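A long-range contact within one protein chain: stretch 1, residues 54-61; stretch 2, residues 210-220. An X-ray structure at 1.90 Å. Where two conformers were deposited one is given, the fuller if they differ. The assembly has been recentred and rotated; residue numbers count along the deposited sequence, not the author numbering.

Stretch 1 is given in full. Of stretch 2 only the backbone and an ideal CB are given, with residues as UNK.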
# COMPACT_ATOMS: atom_id res chain seq x y z
N THR A 54 7.57 -19.13 15.98
CA THR A 54 6.33 -19.93 15.77
C THR A 54 5.05 -19.17 16.07
O THR A 54 5.03 -18.22 16.84
CB THR A 54 6.37 -21.18 16.70
OG1 THR A 54 5.34 -22.10 16.37
CG2 THR A 54 6.25 -20.79 18.18
N ASP A 55 3.96 -19.65 15.47
CA ASP A 55 2.62 -19.21 15.83
C ASP A 55 1.79 -20.36 16.38
O ASP A 55 0.54 -20.30 16.42
CB ASP A 55 1.95 -18.54 14.65
CG ASP A 55 1.66 -19.51 13.50
OD1 ASP A 55 1.94 -20.75 13.67
OD2 ASP A 55 1.13 -19.03 12.49
N LEU A 56 2.49 -21.43 16.77
CA LEU A 56 1.89 -22.69 17.24
C LEU A 56 1.42 -23.63 16.12
O LEU A 56 1.53 -24.84 16.31
CB LEU A 56 0.80 -22.54 18.31
CG LEU A 56 1.15 -21.74 19.60
CD1 LEU A 56 -0.08 -21.53 20.44
CD2 LEU A 56 2.24 -22.46 20.36
N ASP A 57 0.94 -23.11 15.01
CA ASP A 57 0.61 -23.97 13.85
C ASP A 57 1.84 -24.35 13.06
O ASP A 57 1.96 -25.48 12.55
CB ASP A 57 -0.40 -23.28 12.94
CG ASP A 57 -1.75 -23.12 13.61
OD1 ASP A 57 -2.21 -24.03 14.34
OD2 ASP A 57 -2.35 -22.05 13.46
N MET A 58 2.77 -23.41 12.94
CA MET A 58 3.99 -23.63 12.21
C MET A 58 5.19 -22.98 12.88
O MET A 58 5.03 -22.07 13.73
CB MET A 58 3.85 -23.11 10.81
CG MET A 58 3.91 -21.59 10.69
SD MET A 58 3.34 -20.95 9.10
CE MET A 58 1.61 -21.16 9.51
N GLU A 59 6.35 -23.51 12.53
CA GLU A 59 7.62 -23.06 13.09
C GLU A 59 8.56 -22.80 11.95
O GLU A 59 8.72 -23.66 11.06
CB GLU A 59 8.22 -24.13 14.00
CG GLU A 59 9.59 -23.78 14.59
CD GLU A 59 10.25 -25.01 15.18
OE1 GLU A 59 10.24 -25.10 16.39
OE2 GLU A 59 10.65 -25.90 14.40
N ILE A 60 9.23 -21.65 11.97
CA ILE A 60 10.31 -21.41 11.02
C ILE A 60 11.60 -21.43 11.81
O ILE A 60 11.65 -20.79 12.89
CB ILE A 60 10.18 -20.07 10.29
CG1 ILE A 60 8.80 -19.90 9.63
CG2 ILE A 60 11.26 -19.95 9.26
CD1 ILE A 60 8.58 -18.57 8.89
N ILE A 61 12.60 -22.13 11.28
CA ILE A 61 13.96 -22.16 11.87
C ILE A 61 14.95 -21.69 10.82
O ILE A 61 14.71 -21.85 9.59
CB ILE A 61 14.33 -23.57 12.41
CG1 ILE A 61 13.29 -24.05 13.45
CG2 ILE A 61 15.69 -23.61 13.12
CD1 ILE A 61 13.62 -25.37 14.13
N UNK A 210 -3.34 -22.41 4.79
CA UNK A 210 -3.14 -21.24 3.96
C UNK A 210 -1.91 -20.46 4.35
O UNK A 210 -1.10 -20.13 3.49
CB UNK A 210 -4.37 -20.33 4.03
N UNK A 211 -1.77 -20.15 5.63
CA UNK A 211 -0.63 -19.36 6.06
C UNK A 211 0.69 -20.10 5.83
O UNK A 211 1.71 -19.51 5.49
CB UNK A 211 -0.78 -18.99 7.54
N UNK A 212 0.68 -21.42 6.03
CA UNK A 212 1.87 -22.23 5.79
C UNK A 212 2.35 -22.18 4.34
O UNK A 212 3.53 -22.07 4.07
CB UNK A 212 1.59 -23.68 6.18
N UNK A 213 1.39 -22.28 3.42
CA UNK A 213 1.68 -22.12 1.98
C UNK A 213 2.30 -20.74 1.72
O UNK A 213 3.26 -20.65 0.99
CB UNK A 213 0.41 -22.29 1.15
N UNK A 214 1.77 -19.71 2.34
CA UNK A 214 2.22 -18.36 2.11
C UNK A 214 3.67 -18.21 2.57
O UNK A 214 4.52 -17.69 1.84
CB UNK A 214 1.31 -17.36 2.83
N UNK A 215 3.96 -18.72 3.76
CA UNK A 215 5.28 -18.62 4.34
C UNK A 215 6.26 -19.50 3.59
O UNK A 215 7.39 -19.06 3.32
CB UNK A 215 5.25 -19.00 5.82
N UNK A 216 5.85 -20.72 3.22
CA UNK A 216 6.69 -21.56 2.35
C UNK A 216 7.02 -20.91 1.01
O UNK A 216 8.17 -20.95 0.53
CB UNK A 216 5.99 -22.90 2.10
N UNK A 217 6.01 -20.31 0.40
CA UNK A 217 6.18 -19.67 -0.87
C UNK A 217 7.16 -18.49 -0.75
O UNK A 217 7.99 -18.30 -1.62
CB UNK A 217 4.83 -19.21 -1.41
N UNK A 218 7.07 -17.72 0.34
CA UNK A 218 8.04 -16.63 0.61
C UNK A 218 9.48 -17.14 0.68
O UNK A 218 10.38 -16.66 0.00
CB UNK A 218 7.69 -15.93 1.92
N UNK A 219 9.68 -18.20 1.47
CA UNK A 219 11.00 -18.82 1.58
C UNK A 219 11.52 -19.41 0.28
O UNK A 219 12.75 -19.43 0.01
CB UNK A 219 10.96 -19.92 2.64
N UNK A 220 10.60 -19.94 -0.54
CA UNK A 220 10.97 -20.38 -1.88
C UNK A 220 11.60 -19.30 -2.74
O UNK A 220 12.36 -19.65 -3.61
CB UNK A 220 9.73 -20.93 -2.60

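Stretch 2 is a helix running nearly parallel to strand 58-61, at 14° between their directions and 10.1 Å between axes at closest approach. At that spacing side chains must fill the gap, and those of M58 and I60 already reach into it.

Position 210 points its CB sideways with nothing of stretch 1 within 5.5 Å, so the visible atoms favour no particular helix-compatible residue. It is R210, whose guanidinium is bonded elsewhere in the structure.

Position 211 points toward stretch 1. Its ideal CB lies 3.8 Å from M58 CE and 5.3 Å from D55 OD2. OD1 of D55 accepts from M58 N at 2.9 Å, and OD2 is the oxygen nearer the helix, an acceptor within reach of a long side chain. An apolar stem would suit the methionine and a donor the carboxylate; lysine, arginine or perhaps glutamine could serve. The residue is K211. All four of its chi angles are t, and the extended chain carries NZ to 2.7 Å from D55 OD2 in a hydrogen-bonded salt bridge, while its CG passes 3.6 Å from M58 CE.

At position 212 the CB points sideways, yet the ideal CB is only 4.2 Å from M58 CE. A small or medium side chain could lie against this methyl: alanine, serine, threonine or valine. T212 adopts rotamer m, which brings OG1 to 3.2 Å from M58 CE, a close contact with a methyl group; the hydroxyl finds its hydrogen bond elsewhere in the structure.

Position 213 points away and 214 is out of reach, so stretch 1 constrains neither. They are I213 and A214.

Position 215 again points toward the strand, its ideal CB 4.3 Å from M58 SD and 4.6 Å from I60 CD1. These neighbours would welcome leucine or methionine, or a longer polar residue with an aliphatic stem. The answer is E215: its CG packs 4.0 Å from M58 SD, and OE1 lies 3.9 Å from I60 CD1. The charge is answered within the helix, by position 218, one turn on.

Position 216 faces sideways, while 217 and 218 are out of reach; they are A216, R217 and R218, whose NH2 lies 2.9 Å from E215 OE2 in a salt bridge.

Position 219 points toward stretch 1, but its ideal CB has nothing within 5.5 Å. Only a side chain with some length can meet the apolar I60, so leucine, isoleucine or methionine would fit. L219 does so, placing CD1 4.2 Å from I60 CG2.

Position 220 is out of reach and unconstrained here; it is M220.

Stretch 2, residues 210-220: RKTIAEARRLM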
# COMPACT_ATOMS: atom_id res chain seq x y z
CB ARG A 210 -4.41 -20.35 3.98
CG ARG A 210 -4.31 -19.09 3.13
CD ARG A 210 -5.51 -18.17 3.33
NE ARG A 210 -5.66 -17.74 4.73
CZ ARG A 210 -6.54 -18.19 5.64
NH1 ARG A 210 -7.49 -19.10 5.37
NH2 ARG A 210 -6.48 -17.68 6.89
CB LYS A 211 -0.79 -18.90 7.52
CG LYS A 211 0.43 -18.10 8.02
CD LYS A 211 0.28 -17.59 9.45
CE LYS A 211 1.58 -16.97 9.95
NZ LYS A 211 1.43 -16.60 11.40
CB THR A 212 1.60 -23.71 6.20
OG1 THR A 212 1.21 -23.75 7.61
CG2 THR A 212 2.85 -24.58 5.92
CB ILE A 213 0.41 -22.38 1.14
CG1 ILE A 213 0.05 -23.86 1.19
CG2 ILE A 213 0.56 -21.83 -0.28
CD1 ILE A 213 1.09 -24.79 0.58
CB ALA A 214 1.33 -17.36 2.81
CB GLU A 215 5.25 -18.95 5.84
CG GLU A 215 4.48 -17.93 6.67
CD GLU A 215 5.04 -16.53 6.48
OE1 GLU A 215 6.25 -16.42 6.63
OE2 GLU A 215 4.29 -15.59 6.09
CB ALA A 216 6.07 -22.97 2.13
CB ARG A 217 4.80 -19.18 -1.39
CG ARG A 217 4.85 -18.44 -2.74
CD ARG A 217 5.44 -19.31 -3.85
NE ARG A 217 5.52 -18.53 -5.06
CZ ARG A 217 6.52 -17.74 -5.42
NH1 ARG A 217 7.58 -17.61 -4.65
NH2 ARG A 217 6.48 -17.09 -6.59
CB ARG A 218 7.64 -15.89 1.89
CG ARG A 218 8.36 -14.58 2.09
CD ARG A 218 8.12 -13.91 3.45
NE ARG A 218 6.73 -14.03 3.92
CZ ARG A 218 5.68 -13.26 3.58
NH1 ARG A 218 5.77 -12.22 2.73
NH2 ARG A 218 4.50 -13.53 4.12
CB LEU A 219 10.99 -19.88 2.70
CG LEU A 219 10.83 -19.28 4.11
CD1 LEU A 219 10.52 -20.32 5.18
CD2 LEU A 219 12.07 -18.50 4.57
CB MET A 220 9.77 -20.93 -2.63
CG MET A 220 9.47 -22.32 -2.21
SD MET A 220 7.94 -22.92 -2.92
CE MET A 220 7.29 -23.75 -1.48
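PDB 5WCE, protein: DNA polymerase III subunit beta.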